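Local coordinates for protein thermospermine synthase (Medicago truncatula, PDB 6BQ6) that probably makes the tetraamine thermospermine by transferring an aminopropyl group from decarboxylated S-adenosylmethionine to spermidine, releasing methylthioadenosine, at residues E118-D126 with R280-R288; H226-T236 with V305-Y316. All coordinates share one frame; numbering follows the deposited sequence.

Contact 1 (E118-D126 with R280-R288); sequences ELLRHKTID and RQRIIEENR
Arg-121 lays its guanidinium across the loop that follows helix 272-282 and turns its edge to the backbone there. Arg-121 NE and NH2 take Ile-284 O side-on between them, at 3.1 and 3.0 Å, while Asn-287 OD1 meets Arg-121 NH1 at 2.8 Å through a weak bond, the amide turned 74° from the guanidinium plane. With its chain bent at chi3 (57°), Arg-121 also brings NH1 to Glu-118 OE1 (2.7 Å), a salt bridge within the guanidinium plane. Over one face sits Ile-283 CG2. An alanine here, without the guanidinium, is likely to leave Ile-284 O without its two side-chain donors and Glu-118 with less charge compensation, though His-93 still bonds Glu-118. The other branch of Ile-283 serves the next residue: CG1 lies over a face of the His-122 ring, 3.7 Å from its centroid. The backbones are joined by a single bridge, His-122 with Ile-283, flanked by nearly straight bonds from Ile-284 N to Arg-121 O and Lys-123 N to Arg-282 O. One water joins His-122 ND1, Thr-124 OG1 and Arg-282 NH2; Thr-124 OG1 also bonds Pro-102 O, and Arg-282 NH1 reaches His-99 O. The contact thus ties the end of helix 114-120, in the Rossmann-like domain, to the exit of helix 272-282. Helix 84-98 packs alongside, its His-93 bonding His-122 NE2, and Leu-119 packs on strands 104-107 and 127-132.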
loop_
_atom_site.group_PDB
_atom_site.type_symbol
_atom_site.label_atom_id
_atom_site.label_comp_id
_atom_site.label_asym_id
_atom_site.label_seq_id
_atom_site.Cartn_x
_atom_site.Cartn_y
_atom_site.Cartn_z
ATOM N N GLU B 118 -13.120 32.951 -2.284
ATOM C CA GLU B 118 -12.566 33.629 -3.448
ATOM C C GLU B 118 -13.543 34.616 -4.111
ATOM O O GLU B 118 -13.157 35.663 -4.570
ATOM C CB GLU B 118 -12.042 32.616 -4.469
ATOM C CG GLU B 118 -10.864 31.803 -3.969
ATOM C CD GLU B 118 -9.661 32.673 -3.553
ATOM O OE1 GLU B 118 -9.299 33.637 -4.232
ATOM O OE2 GLU B 118 -9.050 32.363 -2.503
ATOM N N LEU B 119 -14.816 34.231 -4.232
ATOM C CA LEU B 119 -15.847 35.129 -4.735
ATOM C C LEU B 119 -15.951 36.421 -3.932
ATOM O O LEU B 119 -16.060 37.488 -4.510
ATOM C CB LEU B 119 -17.206 34.467 -4.716
ATOM C CG LEU B 119 -17.393 33.362 -5.779
ATOM C CD1 LEU B 119 -18.472 32.358 -5.411
ATOM C CD2 LEU B 119 -17.626 33.949 -7.146
ATOM N N LEU B 120 -15.863 36.292 -2.625
ATOM C CA LEU B 120 -16.000 37.463 -1.721
ATOM C C LEU B 120 -14.800 38.413 -1.742
ATOM O O LEU B 120 -14.865 39.512 -1.224
ATOM C CB LEU B 120 -16.265 36.965 -0.298
ATOM C CG LEU B 120 -17.672 36.319 -0.175
ATOM C CD1 LEU B 120 -17.718 35.496 1.096
ATOM C CD2 LEU B 120 -18.848 37.292 -0.154
ATOM N N ARG B 121 -13.686 37.993 -2.325
ATOM C CA ARG B 121 -12.580 38.896 -2.624
ATOM C C ARG B 121 -12.910 39.935 -3.670
ATOM O O ARG B 121 -12.199 40.909 -3.774
ATOM C CB ARG B 121 -11.314 38.126 -3.020
ATOM C CG ARG B 121 -10.791 37.261 -1.877
ATOM C CD ARG B 121 -9.566 36.433 -2.284
ATOM N NE ARG B 121 -8.481 37.276 -2.772
ATOM C CZ ARG B 121 -7.589 36.950 -3.713
ATOM N NH1 ARG B 121 -7.625 35.800 -4.348
ATOM N NH2 ARG B 121 -6.679 37.821 -4.057
ATOM N N HIS B 122 -13.945 39.714 -4.484
ATOM C CA HIS B 122 -14.342 40.668 -5.491
ATOM C C HIS B 122 -15.154 41.784 -4.906
ATOM O O HIS B 122 -16.233 41.560 -4.394
ATOM C CB HIS B 122 -15.112 39.945 -6.580
ATOM C CG HIS B 122 -14.226 39.159 -7.485
ATOM N ND1 HIS B 122 -13.951 39.564 -8.769
ATOM C CD2 HIS B 122 -13.590 37.973 -7.310
ATOM C CE1 HIS B 122 -13.153 38.678 -9.348
ATOM N NE2 HIS B 122 -12.912 37.712 -8.480
ATOM N N LYS B 123 -14.668 43.021 -5.051
ATOM C CA LYS B 123 -15.427 44.152 -4.506
ATOM C C LYS B 123 -16.751 44.433 -5.182
ATOM O O LYS B 123 -17.603 45.074 -4.566
ATOM C CB LYS B 123 -14.548 45.422 -4.486
ATOM C CG LYS B 123 -13.458 45.272 -3.476
ATOM C CD LYS B 123 -12.449 46.410 -3.548
ATOM C CE LYS B 123 -11.564 46.322 -4.780
ATOM N NZ LYS B 123 -10.390 47.269 -4.666
ATOM N N THR B 124 -16.938 43.964 -6.425
ATOM C CA THR B 124 -18.210 44.142 -7.116
ATOM C C THR B 124 -19.362 43.346 -6.494
ATOM O O THR B 124 -20.558 43.675 -6.659
ATOM C CB THR B 124 -18.075 43.765 -8.622
ATOM O OG1 THR B 124 -17.680 42.393 -8.753
ATOM C CG2 THR B 124 -17.002 44.601 -9.300
ATOM N N ILE B 125 -19.026 42.263 -5.806
ATOM C CA ILE B 125 -19.989 41.300 -5.336
ATOM C C ILE B 125 -20.801 41.866 -4.182
ATOM O O ILE B 125 -20.242 42.343 -3.193
ATOM C CB ILE B 125 -19.284 39.959 -4.916
ATOM C CG1 ILE B 125 -18.733 39.236 -6.174
ATOM C CG2 ILE B 125 -20.174 39.053 -4.090
ATOM C CD1 ILE B 125 -19.796 38.630 -7.037
ATOM N N ASP B 126 -22.110 41.742 -4.314
ATOM C CA ASP B 126 -23.096 42.086 -3.271
ATOM C C ASP B 126 -23.739 40.860 -2.591
ATOM O O ASP B 126 -24.146 40.939 -1.419
ATOM C CB ASP B 126 -24.199 42.947 -3.897
ATOM C CG ASP B 126 -23.708 44.313 -4.351
ATOM O OD1 ASP B 126 -22.704 44.863 -3.787
ATOM O OD2 ASP B 126 -24.360 44.897 -5.242
ATOM N N ARG B 280 -6.386 43.900 -10.473
ATOM C CA ARG B 280 -5.933 45.022 -9.674
ATOM C C ARG B 280 -7.097 45.898 -9.250
ATOM O O ARG B 280 -7.118 46.375 -8.136
ATOM C CB ARG B 280 -4.937 45.867 -10.482
ATOM C CG ARG B 280 -4.350 47.091 -9.786
ATOM C CD ARG B 280 -3.597 46.754 -8.510
ATOM N NE ARG B 280 -2.338 46.048 -8.764
ATOM C CZ ARG B 280 -1.178 46.623 -9.108
ATOM N NH1 ARG B 280 -1.060 47.953 -9.272
ATOM N NH2 ARG B 280 -0.114 45.851 -9.303
ATOM N N GLN B 281 -8.031 46.144 -10.141
ATOM C CA GLN B 281 -9.138 47.035 -9.799
ATOM C C GLN B 281 -10.139 46.377 -8.863
ATOM O O GLN B 281 -10.671 47.020 -7.966
ATOM C CB GLN B 281 -9.854 47.554 -11.065
ATOM C CG GLN B 281 -10.904 48.640 -10.776
ATOM C CD GLN B 281 -10.279 49.925 -10.232
ATOM O OE1 GLN B 281 -9.495 50.574 -10.934
ATOM N NE2 GLN B 281 -10.563 50.268 -8.959
ATOM N N ARG B 282 -10.417 45.087 -9.081
ATOM C CA ARG B 282 -11.599 44.464 -8.506
ATOM C C ARG B 282 -11.388 43.493 -7.365
ATOM O O ARG B 282 -12.261 43.312 -6.526
ATOM C CB ARG B 282 -12.328 43.703 -9.578
ATOM C CG ARG B 282 -12.866 44.535 -10.694
ATOM C CD ARG B 282 -13.665 43.551 -11.475
ATOM N NE ARG B 282 -13.958 43.902 -12.815
ATOM C CZ ARG B 282 -14.674 43.120 -13.624
ATOM N NH1 ARG B 282 -14.890 43.458 -14.878
ATOM N NH2 ARG B 282 -15.143 41.960 -13.173
ATOM N N ILE B 283 -10.220 42.871 -7.324
ATOM C CA ILE B 283 -9.995 41.831 -6.346
ATOM C C ILE B 283 -9.140 42.364 -5.208
ATOM O O ILE B 283 -8.075 42.978 -5.440
ATOM C CB ILE B 283 -9.282 40.635 -6.983
ATOM C CG1 ILE B 283 -10.146 40.019 -8.080
ATOM C CG2 ILE B 283 -8.912 39.641 -5.885
ATOM C CD1 ILE B 283 -9.444 38.860 -8.818
ATOM N N ILE B 284 -9.602 42.119 -4.000
ATOM C CA ILE B 284 -8.886 42.436 -2.741
ATOM C C ILE B 284 -7.669 41.520 -2.595
ATOM O O ILE B 284 -7.789 40.296 -2.738
ATOM C CB ILE B 284 -9.830 42.244 -1.526
ATOM C CG1 ILE B 284 -11.004 43.225 -1.611
ATOM C CG2 ILE B 284 -9.108 42.426 -0.186
ATOM C CD1 ILE B 284 -12.105 42.931 -0.594
ATOM N N GLU B 285 -6.499 42.106 -2.325
ATOM C CA GLU B 285 -5.229 41.360 -2.243
ATOM C C GLU B 285 -4.804 40.701 -3.572
ATOM O O GLU B 285 -5.550 40.630 -4.551
ATOM C CB GLU B 285 -5.250 40.327 -1.118
ATOM C CG GLU B 285 -5.367 40.931 0.267
ATOM C CD GLU B 285 -4.912 39.979 1.361
ATOM O OE1 GLU B 285 -5.804 39.384 2.016
ATOM O OE2 GLU B 285 -3.673 39.819 1.559
ATOM N N GLU B 286 -3.553 40.263 -3.590
ATOM C CA GLU B 286 -2.954 39.652 -4.764
ATOM C C GLU B 286 -3.361 38.199 -4.809
ATOM O O GLU B 286 -3.283 37.520 -3.808
ATOM C CB GLU B 286 -1.432 39.690 -4.664
ATOM C CG GLU B 286 -0.822 40.962 -5.206
ATOM C CD GLU B 286 -0.394 40.761 -6.655
ATOM O OE1 GLU B 286 -1.182 41.203 -7.533
ATOM O OE2 GLU B 286 0.695 40.131 -6.908
ATOM N N ASN B 287 -3.741 37.733 -5.986
ATOM C CA ASN B 287 -3.877 36.287 -6.222
ATOM C C ASN B 287 -2.529 35.608 -6.062
ATOM O O ASN B 287 -1.486 36.212 -6.333
ATOM C CB ASN B 287 -4.392 36.024 -7.633
ATOM C CG ASN B 287 -5.860 36.360 -7.795
ATOM O OD1 ASN B 287 -6.567 36.546 -6.828
ATOM N ND2 ASN B 287 -6.333 36.383 -9.026
ATOM N N ARG B 288 -2.571 34.379 -5.569
ATOM C CA ARG B 288 -1.384 33.554 -5.344
ATOM C C ARG B 288 -1.043 32.756 -6.609
ATOM O O ARG B 288 0.133 32.523 -6.905
ATOM C CB ARG B 288 -1.637 32.647 -4.130
ATOM C CG ARG B 288 -1.820 33.434 -2.831
ATOM C CD ARG B 288 -2.377 32.586 -1.664
ATOM N NE ARG B 288 -1.375 31.590 -1.292
ATOM C CZ ARG B 288 -1.558 30.507 -0.544
ATOM N NH1 ARG B 288 -2.753 30.202 -0.015
ATOM N NH2 ARG B 288 -0.514 29.692 -0.328
HETATM O O HOH W 1 -15.423 41.407 -10.200
#

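Contact 2 (H226-T236 with V305-Y316); sequences HTEVFSCIYNT and VRNSLNNETHVY
Helix 230-236, which packs on the central sheet of the Rossmann-like domain, meets the C-terminal helix 305-311 and the extended tail after it, the helix axes crossing at -50° and 9.0 Å apart. At the start of the contact, the His-226 ring points its NE2 edge at Ser-308 OG (2.6 Å), with Val-305 over one face. Leu-309 wedges between aromatic groups: CD2 lies over a face of the Tyr-234 ring, 4.0 Å from its centroid, and also touches Phe-230 CE2, while CD1 rests on Ser-231 CB. Ser-231 OG donates to Glu-312 OE1 (2.8 Å) on the anti side, tilted out of the carboxylate plane, and the other oxygen of Glu-312 accepts from His-314 N, which probably helps hold the turn that leaves the helix. Asn-235, its CG anti to the backbone N (chi1 -167°), brings ND2 to His-314 O at 2.9 Å by a straight bond from above the carbonyl plane; its OD1 is held by Arg-238. Further on, Tyr-316 N bonds Thr-236 OG1 (3.0 Å), which itself donates to Cys-232 O, and the Tyr-316 ring lies against Cys-232 CB with Ile-233 CG1 at its edge. On the sheet side, Ile-233 and Phe-230 pack on strand 212-220, Tyr-234 and Leu-309 touch strand 243-251, and helix 197-204 flanks Thr-236 and Val-315.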
loop_
_atom_site.group_PDB
_atom_site.type_symbol
_atom_site.label_atom_id
_atom_site.label_comp_id
_atom_site.label_asym_id
_atom_site.label_seq_id
_atom_site.Cartn_x
_atom_site.Cartn_y
_atom_site.Cartn_z
ATOM N N HIS B 226 -8.300 13.360 -19.405
ATOM C CA HIS B 226 -9.306 14.371 -19.810
ATOM C C HIS B 226 -10.537 13.755 -20.509
ATOM O O HIS B 226 -11.573 14.405 -20.637
ATOM C CB HIS B 226 -8.730 15.464 -20.730
ATOM C CG HIS B 226 -8.553 15.017 -22.157
ATOM N ND1 HIS B 226 -7.417 14.371 -22.601
ATOM C CD2 HIS B 226 -9.389 15.081 -23.224
ATOM C CE1 HIS B 226 -7.573 14.033 -23.877
ATOM N NE2 HIS B 226 -8.754 14.465 -24.274
ATOM N N THR B 227 -10.410 12.540 -21.053
ATOM C CA THR B 227 -11.549 11.968 -21.761
ATOM C C THR B 227 -12.654 11.430 -20.857
ATOM O O THR B 227 -13.757 11.150 -21.351
ATOM C CB THR B 227 -11.119 10.809 -22.666
ATOM O OG1 THR B 227 -10.512 9.814 -21.869
ATOM C CG2 THR B 227 -10.193 11.244 -23.718
ATOM N N GLU B 228 -12.405 11.226 -19.572
ATOM C CA GLU B 228 -13.443 10.629 -18.705
ATOM C C GLU B 228 -14.601 11.592 -18.549
ATOM O O GLU B 228 -15.736 11.198 -18.650
ATOM C CB GLU B 228 -12.970 10.322 -17.281
ATOM C CG GLU B 228 -11.661 9.595 -17.016
ATOM C CD GLU B 228 -11.164 9.991 -15.618
ATOM O OE1 GLU B 228 -9.946 10.321 -15.503
ATOM O OE2 GLU B 228 -12.045 10.049 -14.655
ATOM N N VAL B 229 -14.320 12.841 -18.218
ATOM C CA VAL B 229 -15.421 13.826 -18.096
ATOM C C VAL B 229 -15.161 15.208 -18.671
ATOM O O VAL B 229 -16.074 15.837 -19.153
ATOM C CB VAL B 229 -15.991 13.962 -16.699
ATOM C CG1 VAL B 229 -16.402 12.606 -16.096
ATOM C CG2 VAL B 229 -15.066 14.733 -15.791
ATOM N N PHE B 230 -13.922 15.672 -18.661
ATOM C CA PHE B 230 -13.613 17.043 -19.126
ATOM C C PHE B 230 -14.082 17.269 -20.544
ATOM O O PHE B 230 -14.795 18.240 -20.832
ATOM C CB PHE B 230 -12.100 17.264 -19.000
ATOM C CG PHE B 230 -11.588 18.621 -19.409
ATOM C CD1 PHE B 230 -11.882 19.761 -18.681
ATOM C CD2 PHE B 230 -10.708 18.765 -20.463
ATOM C CE1 PHE B 230 -11.351 20.999 -19.024
ATOM C CE2 PHE B 230 -10.147 20.001 -20.782
ATOM C CZ PHE B 230 -10.453 21.127 -20.049
ATOM N N SER B 231 -13.745 16.357 -21.470
ATOM C CA SER B 231 -14.217 16.550 -22.831
ATOM C C SER B 231 -15.734 16.483 -22.984
ATOM O O SER B 231 -16.292 17.229 -23.780
ATOM C CB SER B 231 -13.622 15.538 -23.792
ATOM O OG SER B 231 -13.821 14.232 -23.322
ATOM N N CYS B 232 -16.371 15.587 -22.233
ATOM C CA CYS B 232 -17.830 15.486 -22.210
ATOM C C CYS B 232 -18.547 16.731 -21.700
ATOM O O CYS B 232 -19.545 17.159 -22.243
ATOM C CB CYS B 232 -18.223 14.317 -21.339
ATOM S SG CYS B 232 -17.488 12.745 -21.846
ATOM N N ILE B 233 -18.015 17.278 -20.621
ATOM C CA ILE B 233 -18.539 18.523 -20.066
ATOM C C ILE B 233 -18.379 19.670 -21.075
ATOM O O ILE B 233 -19.296 20.418 -21.347
ATOM C CB ILE B 233 -17.846 18.858 -18.741
ATOM C CG1 ILE B 233 -18.285 17.865 -17.640
ATOM C CG2 ILE B 233 -18.214 20.279 -18.314
ATOM C CD1 ILE B 233 -17.575 18.003 -16.334
ATOM N N TYR B 234 -17.192 19.797 -21.662
ATOM C CA TYR B 234 -16.990 20.754 -22.702
ATOM C C TYR B 234 -18.024 20.601 -23.834
ATOM O O TYR B 234 -18.660 21.536 -24.237
ATOM C CB TYR B 234 -15.552 20.660 -23.257
ATOM C CG TYR B 234 -15.354 21.470 -24.489
ATOM C CD1 TYR B 234 -15.240 22.838 -24.440
ATOM C CD2 TYR B 234 -15.326 20.855 -25.758
ATOM C CE1 TYR B 234 -15.104 23.594 -25.607
ATOM C CE2 TYR B 234 -15.182 21.587 -26.905
ATOM C CZ TYR B 234 -15.051 22.953 -26.852
ATOM O OH TYR B 234 -14.927 23.699 -28.009
ATOM N N ASN B 235 -18.160 19.400 -24.346
ATOM C CA ASN B 235 -19.081 19.198 -25.457
ATOM C C ASN B 235 -20.534 19.446 -25.098
ATOM O O ASN B 235 -21.294 19.969 -25.922
ATOM C CB ASN B 235 -18.920 17.811 -26.077
ATOM C CG ASN B 235 -19.633 17.704 -27.431
ATOM O OD1 ASN B 235 -19.431 18.557 -28.305
ATOM N ND2 ASN B 235 -20.511 16.689 -27.591
ATOM N N THR B 236 -20.923 19.059 -23.892
ATOM C CA THR B 236 -22.291 19.290 -23.438
ATOM C C THR B 236 -22.546 20.785 -23.407
ATOM O O THR B 236 -23.547 21.286 -23.953
ATOM C CB THR B 236 -22.563 18.598 -22.102
ATOM O OG1 THR B 236 -22.294 17.187 -22.226
ATOM C CG2 THR B 236 -23.997 18.795 -21.671
ATOM N N VAL B 305 -5.220 17.326 -26.562
ATOM C CA VAL B 305 -6.416 17.633 -25.756
ATOM C C VAL B 305 -7.336 18.541 -26.541
ATOM O O VAL B 305 -8.551 18.302 -26.625
ATOM C CB VAL B 305 -6.032 18.252 -24.376
ATOM C CG1 VAL B 305 -7.275 18.658 -23.595
ATOM C CG2 VAL B 305 -5.214 17.298 -23.548
ATOM N N ARG B 306 -6.776 19.560 -27.192
ATOM C CA ARG B 306 -7.567 20.423 -28.083
ATOM C C ARG B 306 -8.339 19.600 -29.129
ATOM O O ARG B 306 -9.525 19.758 -29.328
ATOM C CB ARG B 306 -6.667 21.424 -28.788
ATOM C CG ARG B 306 -7.200 22.805 -28.872
ATOM C CD ARG B 306 -6.240 23.823 -29.480
ATOM N NE ARG B 306 -4.873 23.762 -28.901
ATOM C CZ ARG B 306 -3.759 23.431 -29.569
ATOM N NH1 ARG B 306 -3.772 23.179 -30.885
ATOM N NH2 ARG B 306 -2.597 23.374 -28.905
ATOM N N ASN B 307 -7.662 18.683 -29.773
ATOM C CA ASN B 307 -8.312 17.923 -30.835
ATOM C C ASN B 307 -9.352 16.940 -30.294
ATOM O O ASN B 307 -10.436 16.746 -30.901
ATOM C CB ASN B 307 -7.242 17.272 -31.688
ATOM C CG ASN B 307 -6.440 18.315 -32.510
ATOM O OD1 ASN B 307 -6.863 19.476 -32.661
ATOM N ND2 ASN B 307 -5.305 17.898 -33.061
ATOM N N SER B 308 -9.038 16.344 -29.146
ATOM C CA SER B 308 -9.951 15.434 -28.458
ATOM C C SER B 308 -11.244 16.157 -28.059
ATOM O O SER B 308 -12.368 15.649 -28.308
ATOM C CB SER B 308 -9.205 14.798 -27.275
ATOM O OG SER B 308 -10.010 13.964 -26.489
ATOM N N LEU B 309 -11.103 17.355 -27.502
ATOM C CA LEU B 309 -12.286 18.191 -27.188
ATOM C C LEU B 309 -13.100 18.543 -28.421
ATOM O O LEU B 309 -14.313 18.392 -28.413
ATOM C CB LEU B 309 -11.903 19.454 -26.408
ATOM C CG LEU B 309 -12.116 19.269 -24.899
ATOM C CD1 LEU B 309 -11.316 18.153 -24.281
ATOM C CD2 LEU B 309 -11.834 20.578 -24.185
ATOM N N ASN B 310 -12.414 18.976 -29.478
ATOM C CA ASN B 310 -13.056 19.291 -30.745
ATOM C C ASN B 310 -13.897 18.166 -31.305
ATOM O O ASN B 310 -15.013 18.416 -31.767
ATOM C CB ASN B 310 -12.015 19.661 -31.800
ATOM C CG ASN B 310 -11.843 21.146 -31.945
ATOM O OD1 ASN B 310 -10.721 21.678 -31.814
ATOM N ND2 ASN B 310 -12.953 21.841 -32.277
ATOM N N ASN B 311 -13.387 16.934 -31.221
ATOM C CA ASN B 311 -14.034 15.771 -31.840
ATOM C C ASN B 311 -15.015 15.021 -30.932
ATOM O O ASN B 311 -15.683 14.073 -31.371
ATOM C CB ASN B 311 -12.961 14.818 -32.380
ATOM C CG ASN B 311 -12.055 15.497 -33.377
ATOM O OD1 ASN B 311 -12.492 16.345 -34.155
ATOM N ND2 ASN B 311 -10.782 15.166 -33.329
ATOM N N GLU B 312 -15.129 15.459 -29.674
ATOM C CA GLU B 312 -15.964 14.797 -28.704
ATOM C C GLU B 312 -17.408 14.874 -29.146
ATOM O O GLU B 312 -17.875 15.947 -29.481
ATOM C CB GLU B 312 -15.821 15.489 -27.353
ATOM C CG GLU B 312 -16.633 14.894 -26.234
ATOM C CD GLU B 312 -16.298 13.456 -25.997
ATOM O OE1 GLU B 312 -15.197 13.189 -25.502
ATOM O OE2 GLU B 312 -17.126 12.579 -26.349
ATOM N N THR B 313 -18.091 13.729 -29.149
ATOM C CA THR B 313 -19.538 13.683 -29.431
ATOM C C THR B 313 -20.421 13.352 -28.235
ATOM O O THR B 313 -21.646 13.452 -28.358
ATOM C CB THR B 313 -19.832 12.695 -30.579
ATOM O OG1 THR B 313 -19.272 11.416 -30.267
ATOM C CG2 THR B 313 -19.178 13.215 -31.853
ATOM N N HIS B 314 -19.867 12.950 -27.091
ATOM C CA HIS B 314 -20.700 12.589 -25.934
ATOM C C HIS B 314 -21.411 13.831 -25.396
ATOM O O HIS B 314 -20.792 14.918 -25.283
ATOM C CB HIS B 314 -19.902 11.913 -24.795
ATOM C CG HIS B 314 -20.787 11.272 -23.765
ATOM N ND1 HIS B 314 -21.620 10.210 -24.064
ATOM C CD2 HIS B 314 -21.032 11.589 -22.472
ATOM C CE1 HIS B 314 -22.321 9.888 -22.989
ATOM N NE2 HIS B 314 -21.972 10.702 -22.007
ATOM N N VAL B 315 -22.721 13.696 -25.127
ATOM C CA VAL B 315 -23.486 14.742 -24.478
ATOM C C VAL B 315 -24.201 14.149 -23.268
ATOM O O VAL B 315 -24.892 13.127 -23.378
ATOM C CB VAL B 315 -24.500 15.390 -25.430
ATOM C CG1 VAL B 315 -25.346 16.435 -24.718
ATOM C CG2 VAL B 315 -23.762 16.038 -26.588
ATOM N N TYR B 316 -24.072 14.791 -22.115
ATOM C CA TYR B 316 -24.800 14.356 -20.938
ATOM C C TYR B 316 -26.275 14.709 -21.093
ATOM O O TYR B 316 -26.622 15.868 -21.369
ATOM C CB TYR B 316 -24.223 14.970 -19.655
ATOM C CG TYR B 316 -22.805 14.527 -19.318
ATOM C CD1 TYR B 316 -22.486 13.194 -19.179
ATOM C CD2 TYR B 316 -21.817 15.463 -19.056
ATOM C CE1 TYR B 316 -21.208 12.764 -18.862
ATOM C CE2 TYR B 316 -20.533 15.055 -18.723
ATOM C CZ TYR B 316 -20.230 13.717 -18.605
ATOM O OH TYR B 316 -18.952 13.344 -18.282
HETATM O O HOH W 2 -14.836 10.818 -23.845
HETATM O O HOH W 3 -22.017 16.263 -30.012
#

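Overall arrangement
Contacts 1 and 2 lie on opposite sides of the chain's centre, about 31 Å apart between centres. Both are partly buried, contact 2 more so (11 of 19 touching residues buried, against 5 of 12), and in both a helical element of the Rossmann-like domain meets chain from the C-terminal region. Contact 1 relies mainly on one arginine and on backbone bonds between loops, whereas contact 2 combines aliphatic and aromatic packing with bonds from serine, histidine and asparagine. Glu-286 pairs with Lys-303 of the second subunit; Arg-306, outside contact 2 itself, pairs with that subunit's Asp-291. The Glu-228 side chain comes within about 8 Å of bound thermospermine, whereas contact 1 lies away from the known sites.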